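Local coordinates for protein retinol dehydratase (Spodoptera frugiperda, PDB 1FMJ) that dehydrates retinol to anhydroretinol, probably by way of a sulfonated intermediate, using a sulfotransferase fold that holds retinol beside adenosine-3'-5'-diphosphate, at residues F31-V36 with Y46-K51; Y105-M110 with V161-P166; P18-L23 with R219-L224. All blocks are in the same frame, centred on the assembly; numbering follows the deposited sequence.

Contact 1. Residues F31-V36 with Y46-K51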
loop_
_atom_site.group_PDB
_atom_site.type_symbol
_atom_site.label_atom_id
_atom_site.label_comp_id
_atom_site.label_asym_id
_atom_site.label_seq_id
_atom_site.Cartn_x
_atom_site.Cartn_y
_atom_site.Cartn_z
ATOM N N PHE A 31 8.451 14.008 10.976
ATOM C CA PHE A 31 8.681 12.570 11.003
ATOM C C PHE A 31 10.165 12.282 10.848
ATOM O O PHE A 31 10.831 12.879 10.013
ATOM C CB PHE A 31 7.902 11.870 9.896
ATOM C CG PHE A 31 7.855 10.384 10.061
ATOM C CD1 PHE A 31 7.236 9.819 11.176
ATOM C CD2 PHE A 31 8.453 9.544 9.122
ATOM C CE1 PHE A 31 7.216 8.434 11.355
ATOM C CE2 PHE A 31 8.435 8.165 9.293
ATOM C CZ PHE A 31 7.816 7.609 10.412
ATOM N N PRO A 32 10.700 11.344 11.648
ATOM C CA PRO A 32 12.117 10.964 11.626
ATOM C C PRO A 32 12.712 10.387 10.344
ATOM O O PRO A 32 13.774 10.824 9.911
ATOM C CB PRO A 32 12.227 9.983 12.796
ATOM C CG PRO A 32 11.177 10.477 13.748
ATOM C CD PRO A 32 10.020 10.725 12.799
ATOM N N THR A 33 12.051 9.406 9.741
ATOM C CA THR A 33 12.586 8.786 8.528
ATOM C C THR A 33 12.577 9.741 7.334
ATOM O O THR A 33 11.589 10.429 7.092
ATOM C CB THR A 33 11.788 7.523 8.156
ATOM O OG1 THR A 33 11.550 6.740 9.334
ATOM C CG2 THR A 33 12.567 6.685 7.165
ATOM N N THR A 34 13.681 9.777 6.590
ATOM C CA THR A 34 13.805 10.657 5.425
ATOM C C THR A 34 13.731 9.868 4.122
ATOM O O THR A 34 13.786 8.641 4.132
ATOM C CB THR A 34 15.149 11.420 5.448
ATOM O OG1 THR A 34 16.222 10.478 5.554
ATOM C CG2 THR A 34 15.205 12.370 6.627
ATOM N N TYR A 35 13.614 10.577 3.003
ATOM C CA TYR A 35 13.532 9.932 1.689
ATOM C C TYR A 35 14.769 10.146 0.805
ATOM O O TYR A 35 15.681 10.905 1.139
ATOM C CB TYR A 35 12.343 10.470 0.885
ATOM C CG TYR A 35 10.960 10.295 1.474
ATOM C CD1 TYR A 35 10.371 11.307 2.227
ATOM C CD2 TYR A 35 10.200 9.162 1.187
ATOM C CE1 TYR A 35 9.061 11.206 2.666
ATOM C CE2 TYR A 35 8.882 9.050 1.626
ATOM C CZ TYR A 35 8.321 10.078 2.360
ATOM O OH TYR A 35 7.017 9.996 2.768
ATOM N N VAL A 36 14.758 9.457 -0.335
ATOM C CA VAL A 36 15.772 9.554 -1.378
ATOM C C VAL A 36 15.067 9.060 -2.633
ATOM O O VAL A 36 14.186 8.197 -2.556
ATOM C CB VAL A 36 17.017 8.660 -1.135
ATOM C CG1 VAL A 36 17.734 9.085 0.138
ATOM C CG2 VAL A 36 16.614 7.195 -1.091
ATOM N N TYR A 46 11.699 5.513 1.474
ATOM C CA TYR A 46 12.249 5.868 2.773
ATOM C C TYR A 46 13.694 5.378 2.762
ATOM O O TYR A 46 13.965 4.249 2.353
ATOM C CB TYR A 46 11.445 5.191 3.888
ATOM C CG TYR A 46 10.173 5.935 4.251
ATOM C CD1 TYR A 46 8.920 5.366 4.039
ATOM C CD2 TYR A 46 10.232 7.205 4.814
ATOM C CE1 TYR A 46 7.753 6.047 4.384
ATOM C CE2 TYR A 46 9.077 7.893 5.166
ATOM C CZ TYR A 46 7.842 7.309 4.950
ATOM O OH TYR A 46 6.708 7.987 5.313
ATOM N N ARG A 47 14.615 6.230 3.210
ATOM C CA ARG A 47 16.037 5.904 3.212
ATOM C C ARG A 47 16.391 4.477 3.646
ATOM O O ARG A 47 17.178 3.809 2.987
ATOM C CB ARG A 47 16.807 6.920 4.062
ATOM C CG ARG A 47 18.294 6.938 3.769
ATOM C CD ARG A 47 19.034 7.949 4.640
ATOM N NE ARG A 47 20.397 8.157 4.161
ATOM C CZ ARG A 47 20.703 8.786 3.028
ATOM N NH1 ARG A 47 19.741 9.275 2.258
ATOM N NH2 ARG A 47 21.972 8.922 2.663
ATOM N N PRO A 48 15.822 3.994 4.765
ATOM C CA PRO A 48 16.113 2.635 5.232
ATOM C C PRO A 48 15.875 1.554 4.176
ATOM O O PRO A 48 16.264 0.396 4.356
ATOM C CB PRO A 48 15.174 2.479 6.425
ATOM C CG PRO A 48 15.144 3.841 6.987
ATOM C CD PRO A 48 14.984 4.703 5.748
ATOM N N TYR A 49 15.230 1.922 3.076
ATOM C CA TYR A 49 14.960 0.949 2.028
ATOM C C TYR A 49 16.241 0.466 1.364
ATOM O O TYR A 49 16.386 -0.719 1.053
ATOM C CB TYR A 49 14.044 1.540 0.956
ATOM C CG TYR A 49 13.667 0.522 -0.085
ATOM C CD1 TYR A 49 12.739 -0.479 0.199
ATOM C CD2 TYR A 49 14.295 0.499 -1.330
ATOM C CE1 TYR A 49 12.449 -1.481 -0.721
ATOM C CE2 TYR A 49 14.009 -0.509 -2.270
ATOM C CZ TYR A 49 13.090 -1.494 -1.953
ATOM O OH TYR A 49 12.832 -2.516 -2.847
ATOM N N LEU A 50 17.175 1.391 1.164
ATOM C CA LEU A 50 18.436 1.098 0.497
ATOM C C LEU A 50 19.257 -0.062 1.059
ATOM O O LEU A 50 20.064 -0.646 0.341
ATOM C CB LEU A 50 19.299 2.364 0.450
ATOM C CG LEU A 50 18.734 3.570 -0.312
ATOM C CD1 LEU A 50 19.614 4.790 -0.075
ATOM C CD2 LEU A 50 18.650 3.261 -1.796
ATOM N N LYS A 51 19.076 -0.401 2.331
ATOM C CA LYS A 51 19.838 -1.508 2.904
ATOM C C LYS A 51 19.316 -2.874 2.431
ATOM O O LYS A 51 19.998 -3.888 2.568
ATOM C CB LYS A 51 19.811 -1.433 4.438
ATOM C CG LYS A 51 18.419 -1.532 5.044
ATOM C CD LYS A 51 18.399 -1.250 6.545
ATOM C CE LYS A 51 16.978 -1.398 7.095
ATOM N NZ LYS A 51 16.857 -1.041 8.536
#
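Y35 and Y46 face each other as an antiparallel non-hydrogen-bonded pair in a small three-stranded sheet, formed by strands 13-14, 35-38 and 43-46. Their CA atoms are 4.4 Å apart. CB of Y35 leads away from the opposing segment; that of Y46 does so overall, though it touches T33 CG2. The two side chains still run alongside each other in the same direction. CG of Y46 is anti to its carbonyl carbon (chi1 -82°). From there the chain can be followed outward. CG of Y46 also rests against T33 CG2. CD2 comes closer to the same methyl, 3.4 Å from T33 CG2. CE2 of Y46 lies over one face of the Y35 ring, 3.6 Å from Y35 CZ. It also has F31 CE2 at 4.2 Å, on a side chain that crosses Y46 at about a right angle and also touches retinol. At the tip, Y46 OH is 3.3 Å from Y35 OH. The two rings form an offset stack with planes 17° apart, each overlapping the rim of the other. Y35 OH has a hydrogen bond with T223 OG1. An alanine in place of Y35 would probably leave one face of the Y46 ring without its stack and T223 OG1 without this partner. Just past the stack the chain enters the 3-10 segment 47-49. R47 N gives a nearly straight hydrogen bond to T34 O, 2.7 Å long, with 179° at the hydrogen. The R47 chain runs extended from CG to NE, and its NH1 forms a salt bridge with E15. V36 CG2 packs on L50 CD1. T33 CG2 also presses on the proline ring, 3.4 Å from P48 CD, a tight fit for two carbons.

Contact 2. Residues Y105-M110 with V161-P166. With RTL (retinol), chain H.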
loop_
_atom_site.group_PDB
_atom_site.type_symbol
_atom_site.label_atom_id
_atom_site.label_comp_id
_atom_site.label_asym_id
_atom_site.label_seq_id
_atom_site.Cartn_x
_atom_site.Cartn_y
_atom_site.Cartn_z
ATOM N N TYR A 105 4.534 -8.039 4.822
ATOM C CA TYR A 105 4.527 -6.727 4.215
ATOM C C TYR A 105 5.965 -6.521 3.764
ATOM O O TYR A 105 6.817 -6.147 4.555
ATOM C CB TYR A 105 4.112 -5.697 5.266
ATOM C CG TYR A 105 3.873 -4.303 4.746
ATOM C CD1 TYR A 105 3.409 -3.308 5.598
ATOM C CD2 TYR A 105 4.132 -3.968 3.419
ATOM C CE1 TYR A 105 3.208 -2.008 5.154
ATOM C CE2 TYR A 105 3.939 -2.673 2.959
ATOM C CZ TYR A 105 3.475 -1.695 3.837
ATOM O OH TYR A 105 3.285 -0.404 3.407
ATOM N N LEU A 106 6.220 -6.793 2.487
ATOM C CA LEU A 106 7.554 -6.684 1.909
ATOM C C LEU A 106 8.281 -5.364 2.166
ATOM O O LEU A 106 9.434 -5.361 2.620
ATOM C CB LEU A 106 7.475 -6.957 0.402
ATOM C CG LEU A 106 8.810 -7.080 -0.347
ATOM C CD1 LEU A 106 9.698 -8.103 0.348
ATOM C CD2 LEU A 106 8.549 -7.487 -1.792
ATOM N N ASP A 107 7.620 -4.244 1.883
ATOM C CA ASP A 107 8.243 -2.944 2.083
ATOM C C ASP A 107 7.858 -2.208 3.370
ATOM O O ASP A 107 8.166 -1.032 3.530
ATOM C CB ASP A 107 8.002 -2.048 0.851
ATOM C CG ASP A 107 6.544 -2.014 0.404
ATOM O OD1 ASP A 107 5.924 -3.087 0.246
ATOM O OD2 ASP A 107 6.022 -0.902 0.180
ATOM N N GLY A 108 7.197 -2.899 4.294
ATOM C CA GLY A 108 6.807 -2.257 5.539
ATOM C C GLY A 108 7.965 -1.735 6.386
ATOM O O GLY A 108 7.896 -0.656 6.979
ATOM N N PHE A 109 9.047 -2.497 6.439
ATOM C CA PHE A 109 10.196 -2.111 7.246
ATOM C C PHE A 109 10.772 -0.738 6.943
ATOM O O PHE A 109 11.164 -0.023 7.857
ATOM C CB PHE A 109 11.309 -3.130 7.068
ATOM C CG PHE A 109 12.018 -3.007 5.757
ATOM C CD1 PHE A 109 13.220 -2.312 5.665
ATOM C CD2 PHE A 109 11.463 -3.542 4.604
ATOM C CE1 PHE A 109 13.854 -2.153 4.441
ATOM C CE2 PHE A 109 12.092 -3.385 3.373
ATOM C CZ PHE A 109 13.292 -2.688 3.295
ATOM N N MET A 110 10.819 -0.366 5.666
ATOM C CA MET A 110 11.445 0.902 5.266
ATOM C C MET A 110 11.031 2.184 5.984
ATOM O O MET A 110 11.805 3.147 6.029
ATOM C CB MET A 110 11.312 1.113 3.750
ATOM C CG MET A 110 10.021 1.786 3.289
ATOM S SD MET A 110 10.148 2.348 1.568
ATOM C CE MET A 110 8.400 2.557 1.123
ATOM N N VAL A 161 2.296 -12.283 -0.022
ATOM C CA VAL A 161 3.077 -11.061 0.086
ATOM C C VAL A 161 2.299 -9.809 -0.265
ATOM O O VAL A 161 1.652 -9.738 -1.318
ATOM C CB VAL A 161 4.314 -11.112 -0.836
ATOM C CG1 VAL A 161 5.184 -9.878 -0.599
ATOM C CG2 VAL A 161 5.097 -12.391 -0.597
ATOM N N LYS A 162 2.371 -8.822 0.622
ATOM C CA LYS A 162 1.717 -7.539 0.404
ATOM C C LYS A 162 2.831 -6.564 0.074
ATOM O O LYS A 162 3.871 -6.574 0.729
ATOM C CB LYS A 162 1.010 -7.074 1.675
ATOM C CG LYS A 162 0.719 -5.581 1.710
ATOM C CD LYS A 162 0.208 -5.161 3.075
ATOM C CE LYS A 162 0.046 -3.666 3.166
ATOM N NZ LYS A 162 -0.480 -3.261 4.487
ATOM N N THR A 163 2.641 -5.728 -0.937
ATOM C CA THR A 163 3.685 -4.770 -1.265
ATOM C C THR A 163 3.166 -3.549 -1.996
ATOM O O THR A 163 2.154 -3.608 -2.703
ATOM C CB THR A 163 4.812 -5.412 -2.137
ATOM O OG1 THR A 163 5.896 -4.481 -2.272
ATOM C CG2 THR A 163 4.300 -5.743 -3.526
ATOM N N HIS A 164 3.863 -2.437 -1.805
ATOM C CA HIS A 164 3.527 -1.205 -2.486
ATOM C C HIS A 164 4.718 -0.872 -3.384
ATOM O O HIS A 164 4.863 0.241 -3.862
ATOM C CB HIS A 164 3.256 -0.075 -1.480
ATOM C CG HIS A 164 2.098 -0.349 -0.568
ATOM N ND1 HIS A 164 0.859 -0.735 -1.035
ATOM C CD2 HIS A 164 1.992 -0.305 0.781
ATOM C CE1 HIS A 164 0.041 -0.918 -0.012
ATOM N NE2 HIS A 164 0.703 -0.663 1.101
ATOM N N LEU A 165 5.586 -1.853 -3.615
ATOM C CA LEU A 165 6.730 -1.593 -4.480
ATOM C C LEU A 165 6.359 -1.770 -5.944
ATOM O O LEU A 165 5.663 -2.720 -6.307
ATOM C CB LEU A 165 7.904 -2.520 -4.137
ATOM C CG LEU A 165 8.611 -2.226 -2.806
ATOM C CD1 LEU A 165 9.734 -3.215 -2.581
ATOM C CD2 LEU A 165 9.141 -0.805 -2.812
ATOM N N PRO A 166 6.785 -0.827 -6.799
ATOM C CA PRO A 166 6.493 -0.921 -8.229
ATOM C C PRO A 166 7.298 -2.113 -8.752
ATOM O O PRO A 166 8.316 -2.484 -8.159
ATOM C CB PRO A 166 6.986 0.426 -8.772
ATOM C CG PRO A 166 8.096 0.776 -7.847
ATOM C CD PRO A 166 7.522 0.413 -6.496
HETATM C C1 RTL H . 5.337 4.450 13.179
HETATM C C2 RTL H . 6.618 5.254 13.575
HETATM C C3 RTL H . 7.836 4.365 13.792
HETATM C C4 RTL H . 8.066 2.856 13.759
HETATM C C5 RTL H . 6.716 2.244 13.375
HETATM C C6 RTL H . 5.496 2.885 13.105
HETATM C C7 RTL H . 4.262 2.147 12.728
HETATM C C8 RTL H . 3.981 1.717 11.463
HETATM C C9 RTL H . 2.763 0.989 11.080
HETATM C C10 RTL H . 2.628 0.622 9.753
HETATM C C11 RTL H . 1.537 -0.105 9.069
HETATM C C12 RTL H . 1.158 0.528 7.908
HETATM C C13 RTL H . 0.159 0.283 6.846
HETATM C C14 RTL H . -0.190 0.944 5.703
HETATM C C15 RTL H . 0.436 0.547 4.431
HETATM O O1 RTL H . -0.257 -0.447 3.804
HETATM C C16 RTL H . 5.017 5.115 11.826
HETATM C C17 RTL H . 4.307 4.937 14.211
HETATM C C18 RTL H . 6.845 0.714 13.342
HETATM C C19 RTL H . 1.697 0.665 12.144
HETATM C C20 RTL H . -0.576 -1.012 7.229
#
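D107 reaches across to T163 and H164, and its OD1 accepts two hydrogen bonds there. T163 OG1 donates to D107 OD1 at 2.9 Å, from above the carboxylate plane. H164 N donates to D107 OD1 at 3.0 Å on the syn side, and both donors come from the same face of that plane. H164 N also makes a weak bond to OD2. With chi1 at 49°, CG of D107 sits between its own backbone N and carbonyl carbon, near both donors. T163 OG1 in turn accepts from L165 N, which closes an ST turn. Retinol O1 is held by two side chains. K162 NZ donates to retinol O1 at 2.9 Å. H164 NE2 hydrogen-bonds to retinol O1 at the same distance, in the plane of the imidazole ring. H164 ND1 bonds to S70 O, so both ring nitrogens are engaged, which would hold the ring against rotation. Between the backbones, L106 N bonds to K162 O at 2.9 Å. This is part of the parallel sheet of the sulfotransferase fold, which is related to the P-loop NTPases. Strand 104-105 is an outermost strand there and pairs with 160-163. Y105 and K162 are paired in parallel, with side chains on one face of the sheet. K162 is extended beyond CG and passes over the Y105 ring. Its CE makes a CH-pi contact above the ring centre. Its NZ makes a cation-pi contact, 4.2 Å from the Y105 ring centroid and 20° off the normal. The opposite face of this ring has G108 CA over its centre, 3.4 Å above the plane. At its far end Y105 OH is 3.2 Å from retinol C15. Apolar packing lies further out: L165 CG against D107 CB, and V161 CG1 against L106 CB at 3.8 Å.

Contact 3. Residues P18-L23 with R219-L224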
loop_
_atom_site.group_PDB
_atom_site.type_symbol
_atom_site.label_atom_id
_atom_site.label_comp_id
_atom_site.label_asym_id
_atom_site.label_seq_id
_atom_site.Cartn_x
_atom_site.Cartn_y
_atom_site.Cartn_z
ATOM N N PRO A 18 17.266 21.015 -3.150
ATOM C CA PRO A 18 16.691 21.989 -2.217
ATOM C C PRO A 18 15.182 22.194 -2.347
ATOM O O PRO A 18 14.456 22.137 -1.354
ATOM C CB PRO A 18 17.479 23.257 -2.525
ATOM C CG PRO A 18 18.831 22.709 -2.892
ATOM C CD PRO A 18 18.477 21.555 -3.795
ATOM N N GLU A 19 14.715 22.423 -3.571
ATOM C CA GLU A 19 13.295 22.661 -3.814
ATOM C C GLU A 19 12.413 21.514 -3.340
ATOM O O GLU A 19 11.403 21.734 -2.679
ATOM C CB GLU A 19 13.040 22.916 -5.305
ATOM C CG GLU A 19 11.602 23.288 -5.615
ATOM C CD GLU A 19 11.359 23.513 -7.097
ATOM O OE1 GLU A 19 11.526 22.552 -7.880
ATOM O OE2 GLU A 19 10.998 24.649 -7.478
ATOM N N GLU A 20 12.790 20.291 -3.689
ATOM C CA GLU A 20 12.024 19.118 -3.293
ATOM C C GLU A 20 12.085 18.968 -1.775
ATOM O O GLU A 20 11.054 18.843 -1.107
ATOM C CB GLU A 20 12.602 17.865 -3.955
ATOM C CG GLU A 20 12.702 17.943 -5.467
ATOM C CD GLU A 20 13.515 16.806 -6.050
ATOM O OE1 GLU A 20 14.649 16.583 -5.571
ATOM O OE2 GLU A 20 13.030 16.140 -6.987
ATOM N N ASP A 21 13.298 18.976 -1.238
ATOM C CA ASP A 21 13.480 18.840 0.197
ATOM C C ASP A 21 12.680 19.908 0.929
ATOM O O ASP A 21 12.207 19.685 2.039
ATOM C CB ASP A 21 14.962 18.967 0.563
ATOM C CG ASP A 21 15.231 18.640 2.021
ATOM O OD1 ASP A 21 15.049 17.465 2.409
ATOM O OD2 ASP A 21 15.620 19.556 2.782
ATOM N N LYS A 22 12.509 21.068 0.309
ATOM C CA LYS A 22 11.766 22.125 0.970
ATOM C C LYS A 22 10.287 21.790 1.119
ATOM O O LYS A 22 9.716 21.969 2.197
ATOM C CB LYS A 22 11.930 23.456 0.229
ATOM C CG LYS A 22 11.472 24.652 1.061
ATOM C CD LYS A 22 11.963 25.976 0.487
ATOM C CE LYS A 22 11.592 27.145 1.401
ATOM N NZ LYS A 22 12.041 28.449 0.851
ATOM N N LEU A 23 9.671 21.307 0.043
ATOM C CA LEU A 23 8.255 20.957 0.069
ATOM C C LEU A 23 7.981 19.758 0.969
ATOM O O LEU A 23 6.926 19.667 1.596
ATOM C CB LEU A 23 7.745 20.647 -1.339
ATOM C CG LEU A 23 6.275 20.211 -1.399
ATOM C CD1 LEU A 23 5.393 21.371 -0.950
ATOM C CD2 LEU A 23 5.904 19.768 -2.814
ATOM N N ARG A 219 3.261 15.760 -7.341
ATOM C CA ARG A 219 4.564 16.154 -7.858
ATOM C C ARG A 219 5.559 15.010 -7.692
ATOM O O ARG A 219 6.755 15.170 -7.948
ATOM C CB ARG A 219 5.089 17.400 -7.140
ATOM C CG ARG A 219 4.525 18.711 -7.670
ATOM C CD ARG A 219 5.425 19.867 -7.267
ATOM N NE ARG A 219 6.816 19.617 -7.654
ATOM C CZ ARG A 219 7.840 20.417 -7.361
ATOM N NH1 ARG A 219 7.637 21.537 -6.678
ATOM N NH2 ARG A 219 9.074 20.086 -7.734
ATOM N N GLY A 220 5.051 13.855 -7.277
ATOM C CA GLY A 220 5.904 12.697 -7.077
ATOM C C GLY A 220 6.838 12.861 -5.893
ATOM O O GLY A 220 7.966 12.348 -5.901
ATOM N N LEU A 221 6.381 13.576 -4.866
ATOM C CA LEU A 221 7.207 13.789 -3.681
ATOM C C LEU A 221 6.675 13.092 -2.431
ATOM O O LEU A 221 7.086 13.398 -1.311
ATOM C CB LEU A 221 7.401 15.290 -3.434
ATOM C CG LEU A 221 8.343 15.906 -4.481
ATOM C CD1 LEU A 221 8.446 17.409 -4.307
ATOM C CD2 LEU A 221 9.714 15.247 -4.361
ATOM N N TYR A 222 5.736 12.174 -2.612
ATOM C CA TYR A 222 5.246 11.421 -1.468
ATOM C C TYR A 222 5.692 9.979 -1.646
ATOM O O TYR A 222 6.171 9.586 -2.716
ATOM C CB TYR A 222 3.723 11.486 -1.314
ATOM C CG TYR A 222 3.266 10.878 0.005
ATOM C CD1 TYR A 222 3.694 11.407 1.227
ATOM C CD2 TYR A 222 2.474 9.738 0.027
ATOM C CE1 TYR A 222 3.338 10.795 2.444
ATOM C CE2 TYR A 222 2.116 9.123 1.221
ATOM C CZ TYR A 222 2.549 9.648 2.424
ATOM O OH TYR A 222 2.208 9.013 3.591
ATOM N N THR A 223 5.543 9.205 -0.584
ATOM C CA THR A 223 5.952 7.804 -0.550
ATOM C C THR A 223 5.568 6.954 -1.766
ATOM O O THR A 223 4.400 6.835 -2.128
ATOM C CB THR A 223 5.418 7.130 0.738
ATOM O OG1 THR A 223 5.753 7.951 1.869
ATOM C CG2 THR A 223 6.044 5.744 0.925
ATOM N N LEU A 224 6.596 6.373 -2.376
ATOM C CA LEU A 224 6.498 5.504 -3.543
ATOM C C LEU A 224 5.903 6.057 -4.834
ATOM O O LEU A 224 5.562 5.291 -5.737
ATOM C CB LEU A 224 5.836 4.174 -3.152
ATOM C CG LEU A 224 6.750 3.331 -2.240
ATOM C CD1 LEU A 224 6.049 2.066 -1.821
ATOM C CD2 LEU A 224 8.056 2.987 -2.971
HETATM O O HOH W 1 10.390 17.157 -8.726
#
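The carboxylate of E19 ends near the guanidinium of R219; CG of E19 is anti to the backbone N (chi1 -175°) and the chain beyond it is extended. R219 meets it with a chain that bends at chi3 (53°), the torsion that sets NE. The two side chains cross at about a right angle. Their charged ends form a salt bridge, E19 OE1 to R219 NH2, at 3.5 Å. The hydrogen bond within it is weak. E19 OE1 sits at the edge of the guanidinium, near its plane, while the carboxylate and guanidinium planes stand 84° apart. Both residues are exposed, so solvent would probably screen this pair. A water makes a second, looser link: it donates to E20 OE2 and accepts from R219 NH2, both weakly. E20 has stronger partners close by. Its OE1 accepts from N17 N, just before the helix, and its OE2 forms a salt bridge with R14. The contact thus sets helix 18-24 against the loop that joins helices 210-218 and 227-235. Beside the charged pair the packing is apolar. The two methyls of L221 touch the helix. Its CD1 meets L23 CD2 at 3.8 Å, and its CD2 meets E20 CB at 3.9 Å. L221 CD1 also lies 4.2 Å above one face of the R219 guanidinium, toward the rim of that group. Further along its surface L221 touches K37 of strand 35-38 and M44 of strand 43-46. L23 CD2 also comes within 4.5 Å of R219 CD.

Contact 1 is near both others, its centre about 14 Å from that of contact 2 and about 13 Å from that of contact 3; the centres of contacts 2 and 3 are about 21 Å apart. Y46 OH packs on T223 OG1 at 3.6 Å, between contacts 1 and 3. Y46 CB packs on M110 O at 3.0 Å, which joins contacts 1 and 2. L224 of contact 3 packs its CD1 3.6 Å from D107 OD2 in contact 2. The hydroxyl end of retinol lies in contact 2, while the nearest atoms of the F31 side chain and the ligand are about 4 Å apart. The H164 side chain and adenosine-3'-5'-diphosphate have nearest atoms about 5 Å apart.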